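PDB 3DO8: phosphopantetheine adenylyltransferase from Archaeoglobus fulgidus, which probably transfers an adenylyl group reversibly from ATP to 4'-phosphopantetheine, giving dephospho-CoA and pyrophosphate in coenzyme A biosynthesis. Local coordinates for residues Gly34-Ser37 against Asp38-Arg42; Lys59-Met63 against Arg64-Phe68. All coordinates share one frame; numbering follows the deposited sequence. Where two conformers were deposited one is given.

Interaction 1: residues Gly34-Ser37 against Asp38-Arg42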
# COMPACT_ATOMS: atom_id res chain seq x y z
N GLY A 34 -6.76 -14.08 -5.11
CA GLY A 34 -7.80 -14.48 -6.03
C GLY A 34 -7.25 -14.43 -7.43
O GLY A 34 -6.58 -13.45 -7.82
N VAL A 35 -7.52 -15.49 -8.19
CA VAL A 35 -7.18 -15.53 -9.61
C VAL A 35 -8.49 -15.71 -10.39
O VAL A 35 -9.29 -16.61 -10.10
CB VAL A 35 -6.16 -16.66 -9.86
CG1 VAL A 35 -5.93 -16.84 -11.38
CG2 VAL A 35 -4.86 -16.36 -9.08
N THR A 36 -8.71 -14.86 -11.39
CA THR A 36 -9.97 -14.86 -12.13
C THR A 36 -10.19 -16.19 -12.86
O THR A 36 -9.26 -16.77 -13.43
CB THR A 36 -10.01 -13.72 -13.15
OG1 THR A 36 -8.84 -13.77 -13.96
CG2 THR A 36 -10.10 -12.35 -12.46
N SER A 37 -11.43 -16.66 -12.86
CA SER A 37 -11.81 -17.77 -13.72
C SER A 37 -11.57 -17.43 -15.20
O SER A 37 -11.46 -16.24 -15.57
CB SER A 37 -13.30 -18.07 -13.49
OG SER A 37 -14.05 -17.03 -14.07
N ASP A 38 -11.53 -18.44 -16.06
CA ASP A 38 -11.40 -18.20 -17.51
C ASP A 38 -12.50 -17.27 -18.03
O ASP A 38 -12.24 -16.36 -18.82
CB ASP A 38 -11.45 -19.53 -18.27
CG ASP A 38 -10.24 -20.39 -18.03
OD1 ASP A 38 -9.27 -19.89 -17.44
OD2 ASP A 38 -10.27 -21.58 -18.41
N ARG A 39 -13.72 -17.48 -17.56
CA ARG A 39 -14.86 -16.66 -18.02
C ARG A 39 -14.59 -15.19 -17.78
O ARG A 39 -14.71 -14.35 -18.68
CB ARG A 39 -16.12 -17.04 -17.26
CG ARG A 39 -16.94 -18.10 -17.90
CD ARG A 39 -18.42 -17.96 -17.49
NE ARG A 39 -19.07 -19.27 -17.32
CZ ARG A 39 -19.26 -20.16 -18.29
NH1 ARG A 39 -18.85 -19.93 -19.55
NH2 ARG A 39 -19.86 -21.32 -18.00
N MET A 40 -14.18 -14.91 -16.56
CA MET A 40 -13.93 -13.57 -16.08
C MET A 40 -12.71 -12.92 -16.73
O MET A 40 -12.70 -11.71 -17.01
CB MET A 40 -13.73 -13.70 -14.58
CG MET A 40 -13.80 -12.46 -13.79
SD MET A 40 -14.65 -12.83 -12.23
CE MET A 40 -16.31 -12.72 -13.02
N ALA A 41 -11.66 -13.71 -16.93
CA ALA A 41 -10.45 -13.21 -17.55
C ALA A 41 -10.73 -12.71 -18.97
O ALA A 41 -10.25 -11.65 -19.38
CB ALA A 41 -9.40 -14.30 -17.57
N ARG A 42 -11.54 -13.47 -19.70
CA ARG A 42 -11.88 -13.19 -21.11
C ARG A 42 -12.68 -11.89 -21.34
O ARG A 42 -12.61 -11.31 -22.43
CB ARG A 42 -12.68 -14.34 -21.69
CG ARG A 42 -11.87 -15.54 -22.10
CD ARG A 42 -12.69 -16.46 -23.02
NE ARG A 42 -13.74 -17.20 -22.29
CZ ARG A 42 -13.56 -18.37 -21.68
NH1 ARG A 42 -12.37 -18.98 -21.69
NH2 ARG A 42 -14.58 -18.95 -21.05
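Ser-37 O accepts the amide of Ala-41 at 2.9 Å between O and N, closing the first turn of the helix that begins at Asp-38; here the chain swings from strand 34-36 into helix 38-42, whose axes lie 70° apart and come within 7.7 Å. Ser-37 is the N-cap. Its OG takes the amide of Met-40, with 3.3 Å between OG and N and a fairly straight N-H...O angle of 163°. The side chain can do this because its first torsion (chi1 72°) sets OG between the backbone N and the carbonyl carbon, which brings OG to the amide of Met-40. Two amides of the first turn are thus gripped by one residue, one by its carbonyl and one by its hydroxyl. The same OG also lies against Met-40 CB at 3.4 Å.

This is a beta-to-alpha junction of the Rossmann-like nucleotidyltransferase fold: strand 31-36 lies inside the parallel sheet, next to strand 3-7, and leads directly into helix 38-44. Thr-36, the last strand residue, has CB directed toward the helix, and its side chain meets that of Met-40 at about a right angle. The methyl CG2 lies 3.9 Å from Met-40 CG; beyond CG the Met-40 chain bends away, and this side chain also touches Ile-75 of strand 71-75. On the other branch, Thr-36 OG1 is 3.7 Å from Ala-41 CB, a van der Waals contact, while its hydrogen bond goes to Thr-8 OG1, in the loop after strand 3-7. The Asp-38 carboxylate has its partners outside the two segments: OD1 accepts the amide of Phe-51 and forms a salt bridge with Arg-54, which also donates to Thr-36 O, tying strand end and helix start to helix 51-66.

Interaction 2: residues Lys59-Met63 against Arg64-Phe68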
# COMPACT_ATOMS: atom_id res chain seq x y z
N LYS A 59 1.67 -19.15 -7.98
CA LYS A 59 2.18 -20.00 -6.90
C LYS A 59 3.69 -20.19 -7.00
O LYS A 59 4.40 -20.07 -5.98
CB LYS A 59 1.47 -21.35 -6.88
CG LYS A 59 0.08 -21.26 -6.30
CD LYS A 59 -0.49 -22.65 -6.00
CE LYS A 59 -0.82 -23.37 -7.23
NZ LYS A 59 -1.34 -24.77 -6.89
N ARG A 60 4.20 -20.45 -8.21
CA ARG A 60 5.63 -20.70 -8.37
C ARG A 60 6.45 -19.46 -8.10
O ARG A 60 7.57 -19.53 -7.56
CB ARG A 60 5.95 -21.22 -9.75
CG ARG A 60 5.48 -22.60 -9.99
CD ARG A 60 6.18 -23.17 -11.23
NE ARG A 60 5.50 -24.39 -11.66
CZ ARG A 60 4.59 -24.44 -12.63
NH1 ARG A 60 4.23 -23.33 -13.28
NH2 ARG A 60 4.02 -25.60 -12.93
N TYR A 61 5.92 -18.33 -8.53
CA TYR A 61 6.59 -17.02 -8.33
C TYR A 61 6.71 -16.74 -6.83
O TYR A 61 7.79 -16.40 -6.31
CB TYR A 61 5.86 -15.89 -9.05
CG TYR A 61 6.42 -14.56 -8.64
CD1 TYR A 61 7.63 -14.11 -9.15
CD2 TYR A 61 5.79 -13.77 -7.67
CE1 TYR A 61 8.19 -12.96 -8.74
CE2 TYR A 61 6.34 -12.57 -7.25
CZ TYR A 61 7.56 -12.16 -7.79
OH TYR A 61 8.20 -11.02 -7.42
N VAL A 62 5.59 -16.84 -6.12
CA VAL A 62 5.59 -16.63 -4.67
C VAL A 62 6.51 -17.62 -3.92
O VAL A 62 7.24 -17.22 -3.01
CB VAL A 62 4.16 -16.61 -4.11
CG1 VAL A 62 4.19 -16.54 -2.57
CG2 VAL A 62 3.39 -15.40 -4.75
N MET A 63 6.48 -18.89 -4.30
CA MET A 63 7.39 -19.87 -3.69
C MET A 63 8.84 -19.45 -3.90
O MET A 63 9.63 -19.43 -2.95
CB MET A 63 7.15 -21.27 -4.25
CG MET A 63 8.08 -22.33 -3.65
SD MET A 63 8.02 -22.55 -1.80
CE MET A 63 6.61 -23.27 -2.01
N ARG A 64 9.18 -19.12 -5.15
CA ARG A 64 10.55 -18.75 -5.54
C ARG A 64 11.10 -17.54 -4.78
O ARG A 64 12.25 -17.56 -4.34
CB ARG A 64 10.58 -18.52 -7.05
CG ARG A 64 11.92 -18.35 -7.68
CD ARG A 64 11.87 -18.67 -9.19
NE ARG A 64 10.90 -17.86 -9.97
CZ ARG A 64 9.67 -18.25 -10.34
NH1 ARG A 64 9.20 -19.44 -9.98
NH2 ARG A 64 8.88 -17.42 -11.07
N LYS A 65 10.27 -16.50 -4.62
CA LYS A 65 10.67 -15.21 -4.00
C LYS A 65 10.40 -15.10 -2.51
O LYS A 65 11.10 -14.37 -1.82
CB LYS A 65 10.01 -14.03 -4.73
CG LYS A 65 10.47 -13.86 -6.14
CD LYS A 65 11.94 -13.49 -6.23
CE LYS A 65 12.34 -13.11 -7.65
NZ LYS A 65 13.80 -12.72 -7.68
N TYR A 66 9.39 -15.80 -2.02
CA TYR A 66 8.94 -15.66 -0.63
C TYR A 66 8.95 -16.93 0.19
O TYR A 66 8.75 -16.86 1.41
CB TYR A 66 7.55 -15.03 -0.54
CG TYR A 66 7.52 -13.66 -1.18
CD1 TYR A 66 7.86 -12.52 -0.45
CD2 TYR A 66 7.20 -13.48 -2.53
CE1 TYR A 66 7.86 -11.24 -1.04
CE2 TYR A 66 7.21 -12.22 -3.11
CZ TYR A 66 7.58 -11.11 -2.38
OH TYR A 66 7.54 -9.85 -3.00
N GLY A 67 9.17 -18.06 -0.45
CA GLY A 67 9.38 -19.32 0.27
C GLY A 67 8.14 -19.96 0.85
O GLY A 67 8.24 -20.83 1.73
N PHE A 68 6.95 -19.59 0.34
CA PHE A 68 5.73 -20.36 0.64
C PHE A 68 4.79 -20.44 -0.55
O PHE A 68 4.90 -19.66 -1.49
CB PHE A 68 5.03 -19.80 1.87
CG PHE A 68 4.38 -18.48 1.66
CD1 PHE A 68 3.02 -18.40 1.43
CD2 PHE A 68 5.10 -17.30 1.73
CE1 PHE A 68 2.39 -17.16 1.26
CE2 PHE A 68 4.46 -16.06 1.54
CZ PHE A 68 3.09 -16.02 1.35
O HOH W 1 6.80 -9.71 -5.60
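Val-62 CG1 sits over one face of the Phe-68 ring, 4.2 Å from its centroid, a CH-pi contact. The Tyr-66 ring has Val-62 O in plane at its edge, and a water lies in plane at the edges of both Tyr-61 and Tyr-66. In the modelled conformer of Arg-64, the guanidinium has Tyr-61 CA over one face and brings NH2 to the edge of the Tyr-61 ring, the two planes 76° apart. The water is 2.6 Å from Tyr-61 OH and donates to Tyr-66 OH at 2.7 Å, bridging hydroxyls whose rings come no nearer than 4.2 Å, CE2 to CE2. A phenylalanine in place of Tyr-61 would remove the hydroxyl and would probably leave this water without one of its two tyrosine partners. With Tyr-61 CG anti to the backbone N (chi1 170°), the ring is carried forward along the helix and crosses the Lys-65 chain obliquely, its CE1 3.6 Å from Lys-65 CG.

Helix 51-66 ends here. Val-62 O takes the amide of Tyr-66 at 2.8 Å between O and N, and a second, weak bond from Gly-67 N. Met-63 O receives Gly-67 N at 2.9 Å, the donor standing above the carbonyl plane. Gly-67 is the first residue to leave helical geometry, with a positive phi that favours glycine, and the turn brings Phe-68 back over Val-62. The chemistry therefore divides: Val-62 joins the Phe-68 face within the contact and packs on Ile-20 and Ile-24 of helix 14-27, while the hydroxyls of the two buried tyrosines are linked by water, that of Tyr-66 bonding Asp-21 as well.

In the fold
Interactions 1 and 2 follow in series along the chain, both within its cytidylyltransferase-like part, their centres 21 Å apart and their nearest atoms about 7 Å apart without touching. Interaction 1 joins strand 31-36 to the start of helix 38-44; interaction 2 lies at the C-terminal end of the next helix, 51-66, whose chain then returns to the sheet as strand 71-75, alongside strand 31-36. Helix 51-66 is the physical connection: its N-terminal residues bond Asp-38 of interaction 1, and its last turns form interaction 2. The two contacts thus lie at the start and near the end of one beta-alpha-beta crossover, from strand 31-36 to its neighbour 71-75.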